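Local coordinates for hypothetical membrane protein (Corynebacterium glutamicum, PDB 6JSA) that binds heme through its C-terminal HtaA domain, the part present here, and probably passes it along the corynebacterial heme-uptake machinery, at residues A[14-22]-A[69-80]; A[2-13]-A[42-53]. All blocks are in the same frame, centred on the assembly; numbering follows the deposited sequence. Where two conformers were deposited one is given.

Contact 1 of 2, residues A[14-22]-A[69-80]. With HEM (protoporphyrin IX containing Fe), chain B.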
loop_
_atom_site.group_PDB
_atom_site.type_symbol
_atom_site.label_atom_id
_atom_site.label_comp_id
_atom_site.label_asym_id
_atom_site.label_seq_id
_atom_site.Cartn_x
_atom_site.Cartn_y
_atom_site.Cartn_z
ATOM N N VAL A 14 -2.008 2.775 -5.310
ATOM C CA VAL A 14 -1.052 1.801 -5.833
ATOM C C VAL A 14 -0.203 2.484 -6.897
ATOM O O VAL A 14 0.937 2.874 -6.625
ATOM C CB VAL A 14 -1.686 0.475 -6.301
ATOM C CG1 VAL A 14 -0.595 -0.479 -6.755
ATOM C CG2 VAL A 14 -2.494 -0.145 -5.157
ATOM N N LYS A 15 -0.755 2.666 -8.096
ATOM C CA LYS A 15 -0.125 3.517 -9.102
ATOM C C LYS A 15 -1.205 3.932 -10.086
ATOM O O LYS A 15 -1.926 3.072 -10.603
ATOM C CB LYS A 15 1.006 2.786 -9.836
ATOM C CG LYS A 15 1.890 3.702 -10.681
ATOM C CD LYS A 15 3.026 2.913 -11.303
ATOM C CE LYS A 15 4.068 3.771 -12.030
ATOM N NZ LYS A 15 3.543 4.903 -12.828
ATOM N N ALA A 16 -1.330 5.240 -10.341
ATOM C CA ALA A 16 -2.417 5.702 -11.204
ATOM C C ALA A 16 -2.343 5.058 -12.584
ATOM O O ALA A 16 -3.366 4.621 -13.133
ATOM C CB ALA A 16 -2.402 7.222 -11.326
ATOM N N SER A 17 -1.141 4.978 -13.162
ATOM C CA SER A 17 -1.028 4.389 -14.491
ATOM C C SER A 17 -1.375 2.905 -14.472
ATOM O O SER A 17 -1.859 2.371 -15.475
ATOM C CB SER A 17 0.361 4.652 -15.080
ATOM O OG SER A 17 1.374 4.003 -14.338
ATOM N N PHE A 18 -1.132 2.220 -13.350
ATOM C CA PHE A 18 -1.557 0.827 -13.228
ATOM C C PHE A 18 -3.077 0.706 -13.209
ATOM O O PHE A 18 -3.638 -0.167 -13.877
ATOM C CB PHE A 18 -0.946 0.182 -11.983
ATOM C CG PHE A 18 -1.216 -1.293 -11.874
ATOM C CD1 PHE A 18 -0.686 -2.166 -12.813
ATOM C CD2 PHE A 18 -1.987 -1.805 -10.843
ATOM C CE1 PHE A 18 -0.908 -3.528 -12.729
ATOM C CE2 PHE A 18 -2.220 -3.171 -10.745
ATOM C CZ PHE A 18 -1.678 -4.036 -11.696
ATOM N N GLN A 19 -3.762 1.578 -12.461
ATOM C CA GLN A 19 -5.225 1.580 -12.493
ATOM C C GLN A 19 -5.735 1.760 -13.913
ATOM O O GLN A 19 -6.653 1.057 -14.352
ATOM C CB GLN A 19 -5.778 2.722 -11.650
ATOM C CG GLN A 19 -5.661 2.565 -10.157
ATOM C CD GLN A 19 -6.201 3.791 -9.447
ATOM O OE1 GLN A 19 -7.102 4.463 -9.948
ATOM N NE2 GLN A 19 -5.641 4.101 -8.290
ATOM N N ASN A 20 -5.171 2.728 -14.633
ATOM C CA ASN A 20 -5.673 3.034 -15.963
ATOM C C ASN A 20 -5.363 1.913 -16.936
ATOM O O ASN A 20 -6.154 1.651 -17.845
ATOM C CB ASN A 20 -5.104 4.374 -16.435
ATOM C CG ASN A 20 -5.547 5.528 -15.552
ATOM O OD1 ASN A 20 -6.567 5.433 -14.861
ATOM N ND2 ASN A 20 -4.798 6.622 -15.575
ATOM N N TYR A 21 -4.233 1.234 -16.739
ATOM C CA TYR A 21 -3.922 0.045 -17.521
ATOM C C TYR A 21 -4.914 -1.076 -17.225
ATOM O O TYR A 21 -5.474 -1.687 -18.146
ATOM C CB TYR A 21 -2.488 -0.384 -17.217
ATOM C CG TYR A 21 -2.168 -1.804 -17.592
ATOM C CD1 TYR A 21 -2.112 -2.195 -18.925
ATOM C CD2 TYR A 21 -1.911 -2.755 -16.614
ATOM C CE1 TYR A 21 -1.810 -3.493 -19.262
ATOM C CE2 TYR A 21 -1.603 -4.053 -16.940
ATOM C CZ TYR A 21 -1.563 -4.414 -18.267
ATOM O OH TYR A 21 -1.280 -5.701 -18.595
ATOM N N ILE A 22 -5.153 -1.356 -15.941
ATOM C CA ILE A 22 -6.060 -2.442 -15.572
ATOM C C ILE A 22 -7.437 -2.232 -16.193
ATOM O O ILE A 22 -8.044 -3.165 -16.731
ATOM C CB ILE A 22 -6.148 -2.574 -14.042
ATOM C CG1 ILE A 22 -4.847 -3.153 -13.481
ATOM C CG2 ILE A 22 -7.366 -3.399 -13.644
ATOM C CD1 ILE A 22 -4.598 -4.607 -13.837
ATOM N N PHE A 69 -6.737 -7.249 -8.218
ATOM C CA PHE A 69 -6.678 -6.827 -9.616
ATOM C C PHE A 69 -6.730 -8.051 -10.521
ATOM O O PHE A 69 -6.089 -9.065 -10.241
ATOM C CB PHE A 69 -5.358 -6.110 -9.899
ATOM C CG PHE A 69 -5.160 -4.823 -9.143
ATOM C CD1 PHE A 69 -5.764 -3.649 -9.568
ATOM C CD2 PHE A 69 -4.324 -4.779 -8.033
ATOM C CE1 PHE A 69 -5.555 -2.461 -8.900
ATOM C CE2 PHE A 69 -4.117 -3.591 -7.355
ATOM C CZ PHE A 69 -4.730 -2.432 -7.789
ATOM N N THR A 70 -7.469 -7.942 -11.626
ATOM C CA THR A 70 -7.481 -8.989 -12.643
ATOM C C THR A 70 -7.410 -8.359 -14.025
ATOM O O THR A 70 -7.774 -7.198 -14.222
ATOM C CB THR A 70 -8.731 -9.868 -12.548
ATOM O OG1 THR A 70 -9.897 -9.049 -12.667
ATOM C CG2 THR A 70 -8.764 -10.626 -11.231
ATOM N N GLY A 71 -6.934 -9.148 -14.983
ATOM C CA GLY A 71 -6.822 -8.688 -16.357
ATOM C C GLY A 71 -6.388 -9.832 -17.245
ATOM O O GLY A 71 -6.022 -10.912 -16.768
ATOM N N HIS A 72 -6.433 -9.581 -18.553
ATOM C CA HIS A 72 -5.960 -10.546 -19.547
ATOM C C HIS A 72 -6.605 -11.919 -19.357
ATOM O O HIS A 72 -5.929 -12.952 -19.312
ATOM C CB HIS A 72 -4.436 -10.640 -19.532
ATOM C CG HIS A 72 -3.753 -9.359 -19.892
ATOM N ND1 HIS A 72 -3.659 -8.907 -21.192
ATOM C CD2 HIS A 72 -3.141 -8.429 -19.123
ATOM C CE1 HIS A 72 -3.002 -7.760 -21.207
ATOM N NE2 HIS A 72 -2.680 -7.447 -19.964
ATOM N N GLY A 73 -7.927 -11.926 -19.209
ATOM C CA GLY A 73 -8.645 -13.181 -19.060
ATOM C C GLY A 73 -8.240 -13.990 -17.848
ATOM O O GLY A 73 -8.368 -15.219 -17.860
ATOM N N GLY A 74 -7.754 -13.333 -16.798
ATOM C CA GLY A 74 -7.338 -14.011 -15.590
ATOM C C GLY A 74 -5.855 -14.299 -15.497
ATOM O O GLY A 74 -5.398 -14.759 -14.442
ATOM N N ILE A 75 -5.091 -14.060 -16.566
ATOM C CA ILE A 75 -3.644 -14.231 -16.482
ATOM C C ILE A 75 -3.059 -13.275 -15.453
ATOM O O ILE A 75 -2.222 -13.660 -14.627
ATOM C CB ILE A 75 -2.994 -14.054 -17.865
ATOM C CG1 ILE A 75 -3.352 -15.226 -18.782
ATOM C CG2 ILE A 75 -1.483 -13.939 -17.719
ATOM C CD1 ILE A 75 -2.688 -16.517 -18.397
ATOM N N LEU A 76 -3.479 -12.012 -15.497
ATOM C CA LEU A 76 -3.127 -11.046 -14.466
ATOM C C LEU A 76 -4.061 -11.258 -13.280
ATOM O O LEU A 76 -5.288 -11.203 -13.424
ATOM C CB LEU A 76 -3.238 -9.622 -15.006
ATOM C CG LEU A 76 -2.634 -8.485 -14.174
ATOM C CD1 LEU A 76 -2.373 -7.263 -15.059
ATOM C CD2 LEU A 76 -3.521 -8.099 -12.990
ATOM N N ASP A 77 -3.466 -11.496 -12.112
ATOM C CA ASP A 77 -4.216 -11.815 -10.902
ATOM C C ASP A 77 -3.306 -11.391 -9.749
ATOM O O ASP A 77 -2.363 -12.108 -9.406
ATOM C CB ASP A 77 -4.520 -13.307 -10.878
ATOM C CG ASP A 77 -5.408 -13.723 -9.717
ATOM O OD1 ASP A 77 -5.464 -13.009 -8.690
ATOM O OD2 ASP A 77 -6.042 -14.791 -9.837
ATOM N N MET A 78 -3.583 -10.218 -9.184
ATOM C CA MET A 78 -2.703 -9.608 -8.194
ATOM C C MET A 78 -3.527 -9.219 -6.980
ATOM O O MET A 78 -4.475 -8.436 -7.095
ATOM C CB MET A 78 -1.994 -8.380 -8.767
ATOM C CG MET A 78 -1.009 -7.766 -7.791
ATOM S SD MET A 78 -0.186 -6.333 -8.510
ATOM C CE MET A 78 1.240 -6.190 -7.441
ATOM N N GLN A 79 -3.159 -9.754 -5.825
ATOM C CA GLN A 79 -3.837 -9.459 -4.575
ATOM C C GLN A 79 -2.880 -8.728 -3.649
ATOM O O GLN A 79 -1.741 -9.165 -3.454
ATOM C CB GLN A 79 -4.307 -10.750 -3.906
ATOM C CG GLN A 79 -5.261 -11.573 -4.753
ATOM C CD GLN A 79 -5.638 -12.865 -4.075
ATOM O OE1 GLN A 79 -6.129 -12.864 -2.945
ATOM N NE2 GLN A 79 -5.398 -13.980 -4.751
ATOM N N ILE A 80 -3.355 -7.627 -3.075
ATOM C CA ILE A 80 -2.617 -6.856 -2.080
ATOM C C ILE A 80 -3.517 -6.747 -0.854
ATOM O O ILE A 80 -4.652 -6.260 -0.956
ATOM C CB ILE A 80 -2.247 -5.459 -2.605
ATOM C CG1 ILE A 80 -1.432 -5.559 -3.901
ATOM C CG2 ILE A 80 -1.489 -4.672 -1.540
ATOM C CD1 ILE A 80 -1.131 -4.228 -4.542
HETATM C CHA HEM B . 1.706 -2.972 -19.175
HETATM C CHB HEM B . 0.739 -6.740 -22.044
HETATM C CHC HEM B . 0.259 -9.570 -18.147
HETATM C CHD HEM B . 1.607 -5.899 -15.311
HETATM C C1A HEM B . 1.452 -3.738 -20.288
HETATM C C2A HEM B . 1.395 -3.250 -21.652
HETATM C C3A HEM B . 1.128 -4.283 -22.455
HETATM C C4A HEM B . 1.026 -5.464 -21.614
HETATM C CMA HEM B . 0.957 -4.257 -23.994
HETATM C CAA HEM B . 1.553 -1.773 -22.045
HETATM C CBA HEM B . 0.204 -1.122 -21.714
HETATM C CGA HEM B . 0.220 0.364 -21.959
HETATM O O1A HEM B . 1.317 0.966 -22.008
HETATM O O2A HEM B . -0.878 0.957 -22.086
HETATM C C1B HEM B . 0.464 -7.825 -21.243
HETATM C C2B HEM B . -0.035 -9.112 -21.683
HETATM C C3B HEM B . -0.163 -9.901 -20.604
HETATM C C4B HEM B . 0.248 -9.122 -19.452
HETATM C CMB HEM B . -0.329 -9.437 -23.157
HETATM C CAB HEM B . -0.652 -11.363 -20.477
HETATM C CBB HEM B . -1.158 -12.107 -21.468
HETATM C C1C HEM B . 0.615 -8.838 -17.036
HETATM C C2C HEM B . 0.733 -9.361 -15.691
HETATM C C3C HEM B . 1.075 -8.347 -14.892
HETATM C C4C HEM B . 1.224 -7.157 -15.716
HETATM C CMC HEM B . 0.459 -10.821 -15.272
HETATM C CAC HEM B . 1.305 -8.457 -13.366
HETATM C CBC HEM B . 0.853 -7.505 -12.533
HETATM C C1D HEM B . 1.772 -4.801 -16.120
HETATM C C2D HEM B . 2.192 -3.497 -15.671
HETATM C C3D HEM B . 2.220 -2.687 -16.729
HETATM C C4D HEM B . 1.804 -3.449 -17.887
HETATM C CMD HEM B . 2.548 -3.141 -14.219
HETATM C CAD HEM B . 2.590 -1.189 -16.730
HETATM C CBD HEM B . 1.283 -0.394 -16.601
HETATM C CGD HEM B . 1.592 1.077 -16.490
HETATM O O1D HEM B . 1.766 1.747 -17.538
HETATM O O2D HEM B . 1.664 1.585 -15.343
HETATM N NA HEM B . 1.222 -5.098 -20.295
HETATM N NB HEM B . 0.614 -7.862 -19.872
HETATM N NC HEM B . 0.928 -7.486 -17.018
HETATM N ND HEM B . 1.540 -4.745 -17.484
HETATM FE FE HEM B . 0.775 -6.234 -18.633
#
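Tyr21 and His72 meet at the heme: Tyr21 OH binds the iron at 2.1 Å and accepts a hydrogen bond from His72 NE2, 2.6 Å away. The bond runs in the imidazole plane, with an N-H...O angle of 154°. The His72 ring lies flat against the porphyrin, its face over HEM C3B, while the phenol turns a face toward HEM C4D. With CG anti to the backbone N (chi1 161°), Tyr21 reaches from helix 16-22 across to the iron. Leu76 CD1 sits against HEM C3C at 3.6 Å and also against Ile22 CD1 at 3.7 Å, joining porphyrin, helix and hairpin. At the helix start, Ser17 OG donates to the propionate oxygen HEM O2D (2.6 Å) and receives a bond from Lys15 NZ; Tyr150 also hydrogen-bonds the heme. Behind this shell, Phe18 drives its edge into the face of Phe69 in a T-shaped pair, CE2 over the ring centre and planes at 73°. Met78 SD makes an oblique Met-aromatic contact with Phe18. A classic bulge, Ile75 and Leu76 opposite Gly71, shapes the hairpin end carrying His72. Donation from His72 should draw electron density from the phenolic oxygen and so probably tunes the iron-tyrosine bond.

Contact 2 of 2, residues A[2-13]-A[42-53]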
loop_
_atom_site.group_PDB
_atom_site.type_symbol
_atom_site.label_atom_id
_atom_site.label_comp_id
_atom_site.label_asym_id
_atom_site.label_seq_id
_atom_site.Cartn_x
_atom_site.Cartn_y
_atom_site.Cartn_z
ATOM N N SER A 2 4.608 5.015 24.624
ATOM C CA SER A 2 3.975 4.671 23.356
ATOM C C SER A 2 2.478 4.994 23.377
ATOM O O SER A 2 1.858 5.089 24.438
ATOM C CB SER A 2 4.200 3.192 23.022
ATOM O OG SER A 2 3.764 2.884 21.707
ATOM N N LEU A 3 1.904 5.161 22.192
ATOM C CA LEU A 3 0.514 5.564 22.042
ATOM C C LEU A 3 -0.171 4.624 21.066
ATOM O O LEU A 3 0.395 4.274 20.029
ATOM C CB LEU A 3 0.438 6.994 21.502
ATOM C CG LEU A 3 1.051 8.080 22.386
ATOM C CD1 LEU A 3 1.343 9.324 21.558
ATOM C CD2 LEU A 3 0.115 8.403 23.530
ATOM N N GLY A 4 -1.386 4.216 21.389
ATOM C CA GLY A 4 -2.131 3.352 20.504
ATOM C C GLY A 4 -2.893 4.135 19.451
ATOM O O GLY A 4 -3.290 5.275 19.663
ATOM N N VAL A 5 -3.080 3.508 18.291
ATOM C CA VAL A 5 -3.940 4.089 17.273
ATOM C C VAL A 5 -5.390 3.958 17.715
ATOM O O VAL A 5 -5.848 2.870 18.088
ATOM C CB VAL A 5 -3.703 3.399 15.921
ATOM C CG1 VAL A 5 -4.807 3.769 14.928
ATOM C CG2 VAL A 5 -2.336 3.778 15.374
ATOM N N THR A 6 -6.115 5.073 17.693
ATOM C CA THR A 6 -7.563 5.046 17.919
ATOM C C THR A 6 -8.258 4.767 16.588
ATOM O O THR A 6 -8.805 3.679 16.378
ATOM C CB THR A 6 -8.014 6.355 18.567
ATOM O OG1 THR A 6 -7.270 6.564 19.780
ATOM C CG2 THR A 6 -9.499 6.297 18.889
ATOM N N GLN A 7 -8.223 5.736 15.672
ATOM C CA GLN A 7 -8.747 5.573 14.324
ATOM C C GLN A 7 -7.685 6.028 13.341
ATOM O O GLN A 7 -7.129 7.119 13.494
ATOM C CB GLN A 7 -9.980 6.449 14.104
ATOM C CG GLN A 7 -10.532 6.365 12.694
ATOM C CD GLN A 7 -11.178 5.019 12.424
ATOM O OE1 GLN A 7 -12.183 4.688 13.050
ATOM N NE2 GLN A 7 -10.594 4.227 11.528
ATOM N N ALA A 8 -7.425 5.212 12.322
ATOM C CA ALA A 8 -6.527 5.597 11.245
ATOM C C ALA A 8 -7.231 5.450 9.906
ATOM O O ALA A 8 -8.165 4.657 9.740
ATOM C CB ALA A 8 -5.258 4.741 11.213
ATOM N N SER A 9 -6.760 6.233 8.948
ATOM C CA SER A 9 -7.181 6.107 7.566
ATOM C C SER A 9 -5.965 6.338 6.686
ATOM O O SER A 9 -5.036 7.059 7.055
ATOM C CB SER A 9 -8.276 7.114 7.204
ATOM O OG SER A 9 -7.774 8.431 7.271
ATOM N N ALA A 10 -5.957 5.689 5.529
ATOM C CA ALA A 10 -4.882 5.874 4.573
ATOM C C ALA A 10 -5.479 5.922 3.181
ATOM O O ALA A 10 -6.544 5.350 2.918
ATOM C CB ALA A 10 -3.809 4.781 4.664
ATOM N N GLN A 11 -4.761 6.599 2.290
ATOM C CA GLN A 11 -5.154 6.761 0.900
ATOM C C GLN A 11 -3.954 6.410 0.037
ATOM O O GLN A 11 -2.868 6.980 0.216
ATOM C CB GLN A 11 -5.610 8.197 0.629
ATOM C CG GLN A 11 -6.742 8.666 1.551
ATOM C CD GLN A 11 -6.248 9.110 2.929
ATOM O OE1 GLN A 11 -5.215 9.771 3.049
ATOM N NE2 GLN A 11 -6.982 8.734 3.973
ATOM N N TRP A 12 -4.135 5.455 -0.874
ATOM C CA TRP A 12 -3.049 5.014 -1.748
ATOM C C TRP A 12 -3.662 4.431 -3.007
ATOM O O TRP A 12 -4.456 3.490 -2.923
ATOM C CB TRP A 12 -2.192 3.963 -1.057
ATOM C CG TRP A 12 -0.969 3.567 -1.846
ATOM C CD1 TRP A 12 -0.083 4.404 -2.478
ATOM C CD2 TRP A 12 -0.473 2.237 -2.050
ATOM N NE1 TRP A 12 0.918 3.674 -3.069
ATOM C CE2 TRP A 12 0.704 2.344 -2.827
ATOM C CE3 TRP A 12 -0.916 0.965 -1.668
ATOM C CZ2 TRP A 12 1.445 1.229 -3.223
ATOM C CZ3 TRP A 12 -0.177 -0.148 -2.068
ATOM C CH2 TRP A 12 0.991 -0.002 -2.834
ATOM N N GLY A 13 -3.291 4.972 -4.164
ATOM C CA GLY A 13 -3.809 4.428 -5.399
ATOM C C GLY A 13 -3.042 3.266 -5.993
ATOM O O GLY A 13 -3.418 2.796 -7.071
ATOM N N GLN A 42 -7.821 6.754 -5.431
ATOM C CA GLN A 42 -7.017 6.201 -4.349
ATOM C C GLN A 42 -7.844 5.156 -3.621
ATOM O O GLN A 42 -9.008 5.400 -3.284
ATOM C CB GLN A 42 -6.580 7.274 -3.346
ATOM C CG GLN A 42 -5.681 8.330 -3.941
ATOM C CD GLN A 42 -5.318 9.375 -2.916
ATOM O OE1 GLN A 42 -6.156 10.187 -2.526
ATOM N NE2 GLN A 42 -4.078 9.344 -2.450
ATOM N N PHE A 43 -7.241 4.003 -3.364
ATOM C CA PHE A 43 -7.852 3.047 -2.457
ATOM C C PHE A 43 -7.876 3.617 -1.045
ATOM O O PHE A 43 -6.968 4.347 -0.630
ATOM C CB PHE A 43 -7.139 1.702 -2.572
ATOM C CG PHE A 43 -7.177 1.170 -3.977
ATOM C CD1 PHE A 43 -8.336 0.582 -4.470
ATOM C CD2 PHE A 43 -6.100 1.341 -4.837
ATOM C CE1 PHE A 43 -8.407 0.135 -5.778
ATOM C CE2 PHE A 43 -6.160 0.898 -6.153
ATOM C CZ PHE A 43 -7.317 0.286 -6.626
ATOM N N GLN A 44 -8.963 3.331 -0.327
ATOM C CA GLN A 44 -9.278 3.964 0.947
ATOM C C GLN A 44 -9.233 2.892 2.021
ATOM O O GLN A 44 -9.995 1.915 1.969
ATOM C CB GLN A 44 -10.666 4.609 0.895
ATOM C CG GLN A 44 -10.837 5.618 -0.241
ATOM C CD GLN A 44 -10.140 6.935 0.031
ATOM O OE1 GLN A 44 -10.152 7.430 1.156
ATOM N NE2 GLN A 44 -9.541 7.517 -0.997
ATOM N N PHE A 45 -8.343 3.074 2.984
ATOM C CA PHE A 45 -8.096 2.092 4.026
ATOM C C PHE A 45 -8.535 2.669 5.360
ATOM O O PHE A 45 -8.343 3.862 5.627
ATOM C CB PHE A 45 -6.608 1.724 4.080
ATOM C CG PHE A 45 -6.079 1.186 2.777
ATOM C CD1 PHE A 45 -5.622 2.046 1.784
ATOM C CD2 PHE A 45 -6.063 -0.180 2.540
ATOM C CE1 PHE A 45 -5.152 1.552 0.579
ATOM C CE2 PHE A 45 -5.586 -0.685 1.335
ATOM C CZ PHE A 45 -5.134 0.185 0.356
ATOM N N SER A 46 -9.115 1.814 6.191
ATOM C CA SER A 46 -9.670 2.233 7.463
ATOM C C SER A 46 -9.231 1.226 8.511
ATOM O O SER A 46 -9.472 0.027 8.358
ATOM C CB SER A 46 -11.192 2.272 7.332
ATOM O OG SER A 46 -11.785 2.718 8.526
ATOM N N GLY A 47 -8.562 1.698 9.566
ATOM C CA GLY A 47 -8.019 0.796 10.560
ATOM C C GLY A 47 -8.115 1.369 11.958
ATOM O O GLY A 47 -8.205 2.583 12.158
ATOM N N ASN A 48 -8.084 0.467 12.936
ATOM C CA ASN A 48 -8.091 0.918 14.323
ATOM C C ASN A 48 -7.010 0.243 15.162
ATOM O O ASN A 48 -7.170 0.073 16.374
ATOM C CB ASN A 48 -9.474 0.818 14.973
ATOM C CG ASN A 48 -9.992 -0.595 15.041
ATOM O OD1 ASN A 48 -9.301 -1.551 14.673
ATOM N ND2 ASN A 48 -11.222 -0.741 15.526
ATOM N N SER A 49 -5.895 -0.133 14.544
ATOM C CA SER A 49 -4.822 -0.767 15.291
ATOM C C SER A 49 -3.466 -0.236 14.851
ATOM O O SER A 49 -3.308 0.373 13.789
ATOM C CB SER A 49 -4.850 -2.291 15.187
ATOM O OG SER A 49 -4.469 -2.690 13.897
ATOM N N GLY A 50 -2.481 -0.491 15.688
ATOM C CA GLY A 50 -1.152 0.039 15.509
ATOM C C GLY A 50 -0.743 0.866 16.706
ATOM O O GLY A 50 -1.500 1.058 17.657
ATOM N N ALA A 51 0.490 1.347 16.648
ATOM C CA ALA A 51 1.034 2.100 17.763
ATOM C C ALA A 51 2.097 3.056 17.248
ATOM O O ALA A 51 2.750 2.795 16.234
ATOM C CB ALA A 51 1.623 1.167 18.826
ATOM N N VAL A 52 2.260 4.165 17.963
ATOM C CA VAL A 52 3.222 5.201 17.621
ATOM C C VAL A 52 4.022 5.522 18.873
ATOM O O VAL A 52 3.448 5.838 19.925
ATOM C CB VAL A 52 2.527 6.467 17.091
ATOM C CG1 VAL A 52 3.527 7.595 16.935
ATOM C CG2 VAL A 52 1.809 6.185 15.778
ATOM N N ASP A 53 5.343 5.430 18.761
ATOM C CA ASP A 53 6.262 5.846 19.815
ATOM C C ASP A 53 6.628 7.287 19.498
ATOM O O ASP A 53 7.537 7.563 18.712
ATOM C CB ASP A 53 7.478 4.930 19.819
ATOM C CG ASP A 53 8.549 5.372 20.802
ATOM O OD1 ASP A 53 8.384 6.397 21.500
ATOM O OD2 ASP A 53 9.581 4.679 20.865
HETATM O O HOH W 1 -9.320 6.883 3.683
HETATM O O HOH W 2 -2.158 7.645 -3.863
#
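Residues 2-13 and 42-53 pair antiparallel in two runs, Leu3-Gly4 with Val52-Ala51 and Ala8-Trp12 with Gly47-Phe43, split by the corner at Thr6 and Gln7. Strand 3-12 also pairs with strand 159-165, making it an inner strand of the HtaA beta framework. Leu3 and Val52 exchange two backbone bonds; Val5 N adds one to Gly50 O. Gln7 folds back at chi2 (70°), bringing NE2 to Ala8 O at 3.0 Å; Gly47 N grips that oxygen from the opposite face of its carbonyl plane. On the buried face, Ala10 CB meets Phe45 CB at 4.2 Å, and the Phe45 ring presents its edge to Ala10 O and Trp12 O. Phe43 turns its edge to Trp12 O and Gly13 O. The other face is polar: Gln11 CG packs against Gln44 OE1 at 3.6 Å, and the two side-chain amide planes are 28° apart. A water accepts from Gln11 NE2 and donates to Gln44 OE1 and Ala10 O; Gln11 OE1 is hydrogen-bonded to Ser160 OG. A second accepts from Gly13 N and Gln42 NE2, while Asn40 donates to Gln42 OE1. The sheet is thus two-faced: Phe45 packs inward on Phe63 and Ile83, Phe43 on Trp31 and Phe38, while Gln11 and Gln44 share a water on the other side.

Overall arrangement
From the N terminus, strand 3-12 is followed, after a short loop, by helix 16-23, so contacts 2 and 1 begin on consecutive pieces of chain. Contact 2 closes the first loop when strand 42-53 returns beside strand 3-12; contact 1 closes a second when the hairpin of strands 66-71 and 76-88 meets the helix. Their segments alternate, so the loops cross rather than nest. The contact centres lie 25 Å apart, on opposite sides of the chain's centre, yet they touch: Gln19 NE2 probably hydrogen-bonds Gly13 O, and Phe43 packs against Val14 and Phe69. Contact 2 joins two strands of the beta framework, while contact 1 fastens the helix to the hairpin at the heme end.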